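Local coordinates for protein trehalose-6-phosphate phosphatase (Candida albicans, PDB 5DXF) that carries an N-terminal region of the glycosyltransferase family 20 type, built on the two-domain GT-B fold, at residues A428-V433 with S453-S458; I86-E91 with V138-R143; L297-D302 with Q513-T518; G330-V335 with P361-T366. All coordinates share one frame; numbering follows the deposited sequence.

Interaction 1: residues A428-V433 with S453-S458; sequences ALITSV and SPLILS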
# COMPACT_ATOMS: atom_id res chain seq x y z
N ALA A 428 -3.11 -16.08 9.21
CA ALA A 428 -2.81 -15.09 8.21
C ALA A 428 -1.34 -15.26 7.91
O ALA A 428 -0.55 -15.43 8.82
CB ALA A 428 -3.09 -13.71 8.74
N LEU A 429 -0.98 -15.24 6.64
CA LEU A 429 0.43 -15.37 6.26
C LEU A 429 0.82 -14.26 5.29
O LEU A 429 0.31 -14.19 4.17
CB LEU A 429 0.70 -16.75 5.63
CG LEU A 429 2.15 -17.10 5.26
CD1 LEU A 429 3.10 -16.73 6.40
CD2 LEU A 429 2.27 -18.58 4.92
N ILE A 430 1.72 -13.39 5.73
CA ILE A 430 2.25 -12.33 4.88
C ILE A 430 3.71 -12.62 4.55
O ILE A 430 4.54 -12.72 5.46
CB ILE A 430 2.12 -10.94 5.54
CG1 ILE A 430 0.68 -10.71 6.02
CG2 ILE A 430 2.57 -9.84 4.59
CD1 ILE A 430 -0.36 -10.89 4.93
N THR A 431 4.02 -12.75 3.27
CA THR A 431 5.35 -13.17 2.82
C THR A 431 5.99 -12.14 1.88
O THR A 431 6.85 -12.48 1.07
CB THR A 431 5.28 -14.53 2.09
OG1 THR A 431 4.28 -14.47 1.07
CG2 THR A 431 4.92 -15.63 3.07
N SER A 432 5.55 -10.90 2.00
CA SER A 432 6.00 -9.82 1.12
C SER A 432 7.52 -9.70 1.05
O SER A 432 8.19 -9.66 2.08
CB SER A 432 5.40 -8.49 1.58
OG SER A 432 3.99 -8.49 1.41
N VAL A 433 8.05 -9.66 -0.17
CA VAL A 433 9.49 -9.53 -0.39
C VAL A 433 9.96 -8.11 -0.08
O VAL A 433 11.02 -7.91 0.52
CB VAL A 433 9.87 -9.91 -1.84
CG1 VAL A 433 11.22 -9.34 -2.23
CG2 VAL A 433 9.85 -11.43 -1.99
N SER A 453 -6.87 -15.42 16.03
CA SER A 453 -6.06 -16.25 15.15
C SER A 453 -4.70 -15.60 14.87
O SER A 453 -4.60 -14.38 14.73
CB SER A 453 -6.80 -16.52 13.83
OG SER A 453 -7.84 -17.47 14.03
N PRO A 454 -3.64 -16.42 14.82
CA PRO A 454 -2.25 -15.96 14.65
C PRO A 454 -1.92 -15.34 13.29
O PRO A 454 -2.45 -15.71 12.23
CB PRO A 454 -1.43 -17.23 14.87
CG PRO A 454 -2.35 -18.34 14.56
CD PRO A 454 -3.69 -17.88 15.02
N LEU A 455 -1.00 -14.37 13.35
CA LEU A 455 -0.48 -13.71 12.18
C LEU A 455 1.01 -14.00 12.03
O LEU A 455 1.79 -13.79 12.96
CB LEU A 455 -0.71 -12.20 12.26
CG LEU A 455 0.12 -11.35 11.29
CD1 LEU A 455 -0.34 -11.56 9.86
CD2 LEU A 455 0.06 -9.88 11.68
N ILE A 456 1.40 -14.50 10.86
CA ILE A 456 2.81 -14.70 10.55
C ILE A 456 3.26 -13.63 9.56
O ILE A 456 2.62 -13.41 8.52
CB ILE A 456 3.07 -16.10 9.97
CG1 ILE A 456 2.51 -17.17 10.90
CG2 ILE A 456 4.57 -16.31 9.77
CD1 ILE A 456 2.84 -18.58 10.47
N LEU A 457 4.35 -12.96 9.89
CA LEU A 457 4.78 -11.77 9.17
C LEU A 457 6.20 -11.91 8.63
O LEU A 457 7.11 -12.36 9.33
CB LEU A 457 4.69 -10.55 10.09
CG LEU A 457 4.21 -9.24 9.45
CD1 LEU A 457 2.89 -9.48 8.75
CD2 LEU A 457 4.06 -8.15 10.51
N SER A 458 6.37 -11.54 7.36
CA SER A 458 7.69 -11.51 6.75
C SER A 458 8.50 -10.41 7.41
O SER A 458 7.96 -9.35 7.72
CB SER A 458 7.59 -11.27 5.24
OG SER A 458 8.86 -11.01 4.67

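Interaction 2: residues I86-E91 with V138-R143; sequences IAWTGE and VWLLRR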
# COMPACT_ATOMS: atom_id res chain seq x y z
N ILE A 86 -6.57 16.65 -5.57
CA ILE A 86 -5.95 16.80 -6.87
C ILE A 86 -5.43 15.47 -7.38
O ILE A 86 -4.55 14.88 -6.77
CB ILE A 86 -4.77 17.77 -6.75
CG1 ILE A 86 -5.26 19.16 -6.36
CG2 ILE A 86 -3.97 17.83 -8.04
CD1 ILE A 86 -4.16 20.19 -6.23
N ALA A 87 -5.94 15.02 -8.51
CA ALA A 87 -5.57 13.73 -9.07
C ALA A 87 -5.96 13.56 -10.54
O ALA A 87 -6.65 14.38 -11.11
CB ALA A 87 -6.14 12.60 -8.23
N TRP A 88 -5.50 12.48 -11.14
CA TRP A 88 -5.82 12.16 -12.53
C TRP A 88 -6.54 10.83 -12.54
O TRP A 88 -6.51 10.11 -11.55
CB TRP A 88 -4.53 12.03 -13.35
CG TRP A 88 -4.69 11.29 -14.66
CD1 TRP A 88 -5.22 11.77 -15.80
CD2 TRP A 88 -4.28 9.94 -14.94
NE1 TRP A 88 -5.18 10.81 -16.78
CE2 TRP A 88 -4.61 9.68 -16.27
CE3 TRP A 88 -3.68 8.93 -14.19
CZ2 TRP A 88 -4.36 8.46 -16.88
CZ3 TRP A 88 -3.43 7.73 -14.79
CH2 TRP A 88 -3.76 7.50 -16.11
N THR A 89 -7.24 10.55 -13.63
CA THR A 89 -7.84 9.25 -13.85
C THR A 89 -7.68 8.77 -15.29
O THR A 89 -8.14 9.45 -16.20
CB THR A 89 -9.32 9.36 -13.59
OG1 THR A 89 -9.91 10.15 -14.63
CG2 THR A 89 -9.54 10.04 -12.26
N GLY A 90 -7.10 7.59 -15.51
CA GLY A 90 -6.96 7.06 -16.85
C GLY A 90 -7.89 5.90 -17.05
O GLY A 90 -7.72 4.85 -16.47
N GLU A 91 -8.89 6.10 -17.89
CA GLU A 91 -10.10 5.31 -17.83
C GLU A 91 -10.57 4.66 -19.13
O GLU A 91 -10.23 5.08 -20.23
CB GLU A 91 -11.22 6.14 -17.17
CG GLU A 91 -12.37 6.59 -18.06
CD GLU A 91 -11.93 7.49 -19.19
OE1 GLU A 91 -11.65 8.67 -18.93
OE2 GLU A 91 -11.88 7.02 -20.34
N VAL A 138 -7.39 15.79 -13.30
CA VAL A 138 -6.51 16.12 -14.41
C VAL A 138 -6.81 15.18 -15.56
O VAL A 138 -7.13 14.01 -15.33
CB VAL A 138 -5.03 15.97 -14.07
CG1 VAL A 138 -4.21 16.93 -14.91
CG2 VAL A 138 -4.79 16.20 -12.59
N TRP A 139 -6.72 15.68 -16.78
CA TRP A 139 -7.05 14.88 -17.95
C TRP A 139 -5.93 14.79 -18.95
O TRP A 139 -5.37 15.80 -19.35
CB TRP A 139 -8.28 15.44 -18.65
CG TRP A 139 -9.26 16.00 -17.71
CD1 TRP A 139 -9.14 17.16 -17.02
CD2 TRP A 139 -10.50 15.43 -17.33
NE1 TRP A 139 -10.24 17.35 -16.23
CE2 TRP A 139 -11.09 16.30 -16.40
CE3 TRP A 139 -11.18 14.26 -17.69
CZ2 TRP A 139 -12.33 16.04 -15.83
CZ3 TRP A 139 -12.41 14.01 -17.11
CH2 TRP A 139 -12.97 14.90 -16.20
N LEU A 140 -5.62 13.57 -19.37
CA LEU A 140 -4.70 13.32 -20.46
C LEU A 140 -5.47 12.58 -21.51
O LEU A 140 -6.16 11.61 -21.23
CB LEU A 140 -3.51 12.50 -19.98
CG LEU A 140 -2.56 13.13 -18.96
CD1 LEU A 140 -3.14 14.37 -18.30
CD2 LEU A 140 -2.19 12.12 -17.90
N LEU A 141 -5.50 13.15 -22.71
CA LEU A 141 -6.31 12.61 -23.80
C LEU A 141 -5.91 11.28 -24.39
O LEU A 141 -6.75 10.44 -24.69
CB LEU A 141 -6.43 13.64 -24.93
CG LEU A 141 -5.57 14.89 -24.82
CD1 LEU A 141 -5.72 15.72 -26.08
CD2 LEU A 141 -6.00 15.69 -23.60
N ARG A 142 -4.61 11.09 -24.58
CA ARG A 142 -4.09 10.24 -25.64
C ARG A 142 -4.33 8.73 -25.61
O ARG A 142 -4.47 8.11 -24.57
CB ARG A 142 -2.61 10.49 -25.90
CG ARG A 142 -2.12 9.73 -27.13
CD ARG A 142 -0.62 9.53 -27.18
NE ARG A 142 -0.19 9.11 -28.51
CZ ARG A 142 -0.62 9.65 -29.64
NH1 ARG A 142 -1.49 10.65 -29.62
NH2 ARG A 142 -0.18 9.20 -30.81
N ARG A 143 -4.35 8.19 -26.81
CA ARG A 143 -4.45 6.77 -27.08
C ARG A 143 -3.21 6.11 -26.51
O ARG A 143 -2.17 6.74 -26.40
CB ARG A 143 -4.53 6.51 -28.59
CG ARG A 143 -4.28 7.72 -29.49
CD ARG A 143 -3.64 7.33 -30.81
NE ARG A 143 -2.69 8.33 -31.28
CZ ARG A 143 -3.02 9.54 -31.73
NH1 ARG A 143 -4.30 9.89 -31.76
NH2 ARG A 143 -2.09 10.38 -32.14

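Interaction 3: residues L297-D302 with Q513-T518; sequences LPIGID and QNWTST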
# COMPACT_ATOMS: atom_id res chain seq x y z
N LEU A 297 7.08 7.74 9.40
CA LEU A 297 5.70 7.79 9.89
C LEU A 297 4.83 6.73 9.25
O LEU A 297 4.07 7.03 8.33
CB LEU A 297 5.10 9.17 9.66
CG LEU A 297 3.93 9.53 10.57
CD1 LEU A 297 4.37 9.58 12.02
CD2 LEU A 297 3.31 10.85 10.17
N PRO A 298 4.96 5.43 9.77
CA PRO A 298 4.17 4.43 9.03
C PRO A 298 2.68 4.71 9.05
O PRO A 298 2.13 5.06 10.07
CB PRO A 298 4.47 3.12 9.75
CG PRO A 298 4.82 3.51 11.12
CD PRO A 298 5.71 4.67 10.88
N ILE A 299 2.03 4.55 7.90
CA ILE A 299 0.60 4.77 7.78
C ILE A 299 -0.23 3.72 8.50
O ILE A 299 0.16 2.56 8.60
CB ILE A 299 0.15 4.84 6.32
CG1 ILE A 299 -1.25 5.46 6.24
CG2 ILE A 299 0.16 3.47 5.68
CD1 ILE A 299 -1.54 6.09 4.90
N GLY A 300 -1.38 4.14 9.01
CA GLY A 300 -2.29 3.24 9.69
C GLY A 300 -3.60 3.11 8.93
O GLY A 300 -3.84 3.86 7.98
N ILE A 301 -4.41 2.15 9.35
CA ILE A 301 -5.75 1.94 8.83
C ILE A 301 -6.82 2.73 9.57
O ILE A 301 -6.58 3.26 10.64
CB ILE A 301 -6.12 0.45 8.80
CG1 ILE A 301 -5.85 -0.20 10.14
CG2 ILE A 301 -5.32 -0.27 7.74
CD1 ILE A 301 -6.03 -1.70 10.10
N ASP A 302 -8.00 2.81 8.98
CA ASP A 302 -9.14 3.40 9.66
C ASP A 302 -9.74 2.32 10.49
O ASP A 302 -10.60 1.58 10.04
CB ASP A 302 -10.17 3.87 8.65
CG ASP A 302 -11.31 4.58 9.29
OD1 ASP A 302 -11.58 4.31 10.47
OD2 ASP A 302 -11.92 5.42 8.61
N GLN A 513 -6.44 8.20 11.03
CA GLN A 513 -6.76 9.56 11.47
C GLN A 513 -5.62 10.21 12.26
O GLN A 513 -5.20 11.35 11.96
CB GLN A 513 -8.05 9.56 12.31
CG GLN A 513 -9.28 9.05 11.56
CD GLN A 513 -9.44 7.53 11.63
OE1 GLN A 513 -8.55 6.83 12.12
NE2 GLN A 513 -10.57 7.03 11.16
N ASN A 514 -5.08 9.49 13.23
CA ASN A 514 -4.01 10.02 14.05
C ASN A 514 -2.73 10.16 13.24
O ASN A 514 -1.91 11.04 13.51
CB ASN A 514 -3.77 9.15 15.29
CG ASN A 514 -2.59 9.62 16.12
OD1 ASN A 514 -1.51 9.03 16.07
ND2 ASN A 514 -2.78 10.70 16.87
N TRP A 515 -2.48 9.22 12.33
CA TRP A 515 -1.31 9.29 11.48
C TRP A 515 -1.42 10.49 10.58
O TRP A 515 -0.49 11.25 10.42
CB TRP A 515 -1.18 8.01 10.65
CG TRP A 515 -0.20 8.08 9.51
CD1 TRP A 515 1.09 7.69 9.52
CD2 TRP A 515 -0.45 8.57 8.19
NE1 TRP A 515 1.67 7.90 8.30
CE2 TRP A 515 0.74 8.44 7.46
CE3 TRP A 515 -1.57 9.10 7.55
CZ2 TRP A 515 0.84 8.82 6.14
CZ3 TRP A 515 -1.46 9.47 6.24
CH2 TRP A 515 -0.27 9.33 5.54
N THR A 516 -2.60 10.68 10.02
CA THR A 516 -2.81 11.81 9.14
C THR A 516 -2.71 13.14 9.89
O THR A 516 -2.12 14.09 9.41
CB THR A 516 -4.06 11.66 8.23
OG1 THR A 516 -4.77 12.89 8.15
CG2 THR A 516 -4.98 10.54 8.70
N SER A 517 -3.27 13.19 11.09
CA SER A 517 -3.16 14.39 11.90
C SER A 517 -1.73 14.72 12.34
O SER A 517 -1.28 15.84 12.20
CB SER A 517 -4.06 14.24 13.13
OG SER A 517 -3.67 15.10 14.18
N THR A 518 -1.02 13.71 12.82
CA THR A 518 0.38 13.81 13.20
C THR A 518 1.25 14.34 12.07
O THR A 518 2.09 15.21 12.29
CB THR A 518 0.94 12.45 13.66
OG1 THR A 518 0.08 11.88 14.65
CG2 THR A 518 2.34 12.62 14.25

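Interaction 4: residues G330-V335 with P361-T366; sequences GKKLIV and PEWRET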
# COMPACT_ATOMS: atom_id res chain seq x y z
N GLY A 330 -14.29 -28.54 10.24
CA GLY A 330 -13.25 -29.54 10.48
C GLY A 330 -11.95 -29.24 9.76
O GLY A 330 -11.07 -30.10 9.70
N LYS A 331 -11.82 -28.03 9.22
CA LYS A 331 -10.61 -27.65 8.49
C LYS A 331 -10.02 -26.33 9.00
O LYS A 331 -10.74 -25.48 9.52
CB LYS A 331 -10.90 -27.54 6.99
CG LYS A 331 -11.23 -28.88 6.35
CD LYS A 331 -11.57 -28.73 4.87
CE LYS A 331 -11.78 -30.09 4.24
NZ LYS A 331 -10.59 -30.96 4.42
N LYS A 332 -8.71 -26.18 8.84
CA LYS A 332 -8.01 -24.96 9.24
C LYS A 332 -7.78 -24.06 8.03
O LYS A 332 -7.31 -24.52 6.99
CB LYS A 332 -6.67 -25.30 9.91
CG LYS A 332 -6.78 -26.17 11.16
CD LYS A 332 -7.40 -25.41 12.33
CE LYS A 332 -7.39 -26.25 13.61
NZ LYS A 332 -8.01 -25.53 14.76
N LEU A 333 -8.10 -22.78 8.18
CA LEU A 333 -8.08 -21.86 7.05
C LEU A 333 -6.96 -20.82 7.10
O LEU A 333 -6.85 -20.05 8.06
CB LEU A 333 -9.43 -21.13 6.95
CG LEU A 333 -10.45 -21.67 5.94
CD1 LEU A 333 -10.29 -23.17 5.73
CD2 LEU A 333 -11.87 -21.33 6.37
N ILE A 334 -6.13 -20.82 6.06
CA ILE A 334 -5.13 -19.77 5.87
C ILE A 334 -5.65 -18.81 4.81
O ILE A 334 -5.96 -19.22 3.69
CB ILE A 334 -3.76 -20.34 5.45
CG1 ILE A 334 -3.43 -21.59 6.28
CG2 ILE A 334 -2.67 -19.29 5.59
CD1 ILE A 334 -2.03 -22.13 6.04
N VAL A 335 -5.77 -17.53 5.17
CA VAL A 335 -6.35 -16.53 4.28
C VAL A 335 -5.42 -15.35 4.05
O VAL A 335 -4.91 -14.75 5.00
CB VAL A 335 -7.70 -16.02 4.83
CG1 VAL A 335 -8.27 -14.94 3.91
CG2 VAL A 335 -8.67 -17.16 4.98
N PRO A 361 2.23 -34.76 7.73
CA PRO A 361 1.11 -35.59 7.28
C PRO A 361 -0.14 -35.35 8.11
O PRO A 361 -1.25 -35.62 7.65
CB PRO A 361 1.63 -37.02 7.48
CG PRO A 361 3.11 -36.90 7.55
CD PRO A 361 3.37 -35.57 8.19
N GLU A 362 0.05 -34.85 9.32
CA GLU A 362 -1.05 -34.56 10.24
C GLU A 362 -1.97 -33.47 9.71
O GLU A 362 -3.17 -33.47 9.99
CB GLU A 362 -0.48 -34.15 11.60
CG GLU A 362 0.71 -33.21 11.48
CD GLU A 362 1.20 -32.71 12.82
OE1 GLU A 362 0.39 -32.64 13.77
OE2 GLU A 362 2.40 -32.38 12.93
N TRP A 363 -1.41 -32.54 8.95
CA TRP A 363 -2.16 -31.38 8.48
C TRP A 363 -2.68 -31.55 7.05
O TRP A 363 -3.41 -30.70 6.55
CB TRP A 363 -1.30 -30.12 8.58
CG TRP A 363 -1.05 -29.70 9.99
CD1 TRP A 363 0.11 -29.85 10.70
CD2 TRP A 363 -1.98 -29.06 10.88
NE1 TRP A 363 -0.05 -29.34 11.97
CE2 TRP A 363 -1.32 -28.85 12.10
CE3 TRP A 363 -3.31 -28.65 10.75
CZ2 TRP A 363 -1.94 -28.24 13.19
CZ3 TRP A 363 -3.92 -28.04 11.83
CH2 TRP A 363 -3.24 -27.85 13.04
N ARG A 364 -2.29 -32.64 6.40
CA ARG A 364 -2.87 -32.98 5.11
C ARG A 364 -4.36 -33.26 5.32
O ARG A 364 -4.77 -33.68 6.40
CB ARG A 364 -2.15 -34.19 4.49
CG ARG A 364 -0.67 -33.94 4.25
CD ARG A 364 0.07 -35.21 3.84
NE ARG A 364 1.52 -35.00 3.89
CZ ARG A 364 2.42 -35.96 3.69
NH1 ARG A 364 2.03 -37.20 3.43
NH2 ARG A 364 3.71 -35.68 3.75
N GLU A 365 -5.15 -32.99 4.28
CA GLU A 365 -6.62 -33.12 4.30
C GLU A 365 -7.32 -32.06 5.16
O GLU A 365 -8.53 -31.87 5.03
CB GLU A 365 -7.05 -34.51 4.77
CG GLU A 365 -6.65 -35.65 3.86
CD GLU A 365 -7.11 -37.00 4.40
OE1 GLU A 365 -6.70 -37.35 5.53
OE2 GLU A 365 -7.87 -37.69 3.70
N THR A 366 -6.58 -31.38 6.02
CA THR A 366 -7.21 -30.49 7.00
C THR A 366 -6.86 -29.01 6.85
O THR A 366 -7.50 -28.16 7.48
CB THR A 366 -6.86 -30.92 8.44
OG1 THR A 366 -5.46 -31.19 8.53
CG2 THR A 366 -7.63 -32.18 8.82

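Interaction 1: residues A428-V433 with S453-S458
Leu429 and Leu455 hold CG anti to the backbone N. Ile430 holds CG1 anti to its carbonyl carbon, beside the N (chi1 -52°). These torsions bring branches of neighbouring residues together on both faces of two parallel strands. Strands 428-430 and 455-458 run 4.9 Å apart, with only 2° between their directions. On one face, Leu455 CD1 lies 3.7 Å from Ala428 CB and crosses obliquely toward Ile430. Leu457 lies side by side with Ile430, pointing the same way, with Leu457 CD1 3.6 Å from Ile430 CB. On the other face, Leu429 CD1 comes obliquely onto the branch point of Ile456, 3.6 Å from Ile456 CB. The backbone supplies the polar grip. Ala428 N gives to Pro454 O at 3.1 Å. Ile456 N gives to Ala428 O at 3.0 Å, almost straight at 173°. Ile430 N meets Ile456 O at 2.9 Å, nearly along the C=O axis. Farther on, Ser458 OG, anti to its own N, donates to Ser432 O at 3.0 Å from above the carbonyl plane. Ser458 OG is also hydrogen-bonded to Phe460 N. Phe444 of helix 439-447 covers the Ala428 and Leu455 face, and Ile485 of helix 478-489 covers the Leu429 and Ile456 face. Strand 428-430, helix 439-447 and strand 455-458 form a beta-alpha-beta unit, the repeating element of the Rossmann-like domains of a GT-B protein.

Interaction 2: residues I86-E91 with V138-R143
Val138, Trp88 and Leu140 bury the most surface here, at the edge of the Rossmann-like sheet in the N-terminal half of this GT-B fold. Strand 136-138 is the outermost strand on that side, and strand 84-88 is its neighbour. Val138 lies where strand 136-138 passes into the loop before helix 147-160. Its N makes a weak, bent bond (116°) to Ala87 O at 2.7 Å. The side chains meet as well. Trp88 CB lies 4.0 Å from Val138 CB. Both residues also pack on Tyr187 of helix 173-194. Trp88 holds CG anti to its backbone N (chi1 161°), and the pyrrole end of the indole comes up against the 138-143 loop. The backbone of Val138 and Trp139 passes along the ring edge. Trp139 CA is 4.2 Å from Trp88 CD1, while the Trp139 side chain points away and makes a cation-pi contact with Lys121. Leu140 points back toward the indole. It crosses the indole at about a right angle and places a methyl over one ring face. The rings of Phe183 and Trp148 also meet Trp88, and Leu140 touches Trp148 as well. The tryptophan is thus wedged between the loop and helices 147-160 and 173-194. Leu140 makes a CH-pi contact: its CD2 stands 3.7 Å from the centroid of the Trp88 five-membered ring, 21° off its normal, with Trp88 NE1 3.5 Å from the same Leu140 CD2.

Interaction 3: residues L297-D302 with Q513-T518
The indole of Trp515 forms the tight part of this contact, gripped by the loop 297-302 on both faces and at its N-H. CG is anti to the backbone N (chi1 167°), which sends the ring from helix 512-526 into the loop. Trp515 NE1 donates to Leu297 O at 2.6 Å. The oxygen lies in the ring plane, although the donor sits well above the plane of the carbonyl. Ile299 covers one face. Its CA is 3.5 Å from the centroid of the Trp515 five-membered ring, its CG1 lies over the middle of the indole, and Ile299 CD1 reaches Trp515 CH2 at 3.5 Å. Leu297 covers the opposite face, with CD2 4.2 Å from the same five-membered centroid. The flanks are looser and partly exposed. At one end Leu297 CD1 only brushes Thr518 CG2, 4.3 Å away. At the other end the link is one side-chain hydrogen bond. Gln513 bends at chi2 (87°) so that its NE2 gives to Asp302 OD1 at 3.0 Å. That oxygen is met from above the carboxylate plane, with the amide and carboxylate planes 85° apart. Asp302 OD1 also accepts from Lys305 N, as the N-cap of helix 303-311. The loop leads from strand 290-296 into helix 303-311, with Ile301 packed on helix 439-447. Beyond it, Trp515 meets the rings of Trp202 and Phe227 at the sheet of the N-terminal domain, and Gln513 rests on Phe74 of helix 66-76.

Interaction 4: residues G330-V335 with P361-T366
Lys332 opens strand 332-339, and its backbone makes the firm link. Lys332 N gives to Thr366 O at 2.7 Å, straight at 168° and nearly along the C=O axis. From there the side chain can be followed outward. Lys332 CB points toward the 361-366 loop and lies 3.8 Å from Thr366 O. The first torsion sets CG anti to the carbonyl carbon (chi1 -59°), and Lys332 CG then meets the edge of the Trp363 indole, 3.5 Å from CZ3. The chain bends at chi2 (-70°). CD, CE and NZ run on extended and lead away from the loop. Beside this, Lys331 CB lies 3.5 Å from the same Thr366 O, a plain van der Waals contact. Gly330 O lies 4.1 Å from Thr366 CG2 at the protein surface. Trp363 NE1 has its own partner, Asn486 of helix 478-489. The 361-366 loop joins helix 346-359 to strand 367-374 at the start of the parallel sheet of the C-terminal Rossmann-like domain. Lys332 goes on to pair with Val368 of that strand, while Trp363 packs against Phe356 of the helix.

In the fold
From the N terminus, interaction 2 closes first, joining strand 84-88 to the loop after edge strand 136-138 of the N-terminal sheet. Interaction 3 opens next, at 297-302, and closes only at 513-518, near the end of the modelled chain. The long loop between holds interactions 4 and 1, one after the other. Both belong to the second Rossmann-like domain. They touch where Leu429 CB packs on Ile334 CG2, though their centres are about 17 Å apart. No two loops cross. Interactions 2 and 4 lie on opposite sides of the chain's centre, about 47 Å between centres. Interaction 3 returns the C-terminal helix to the N-terminal domain, as in other GT-B proteins.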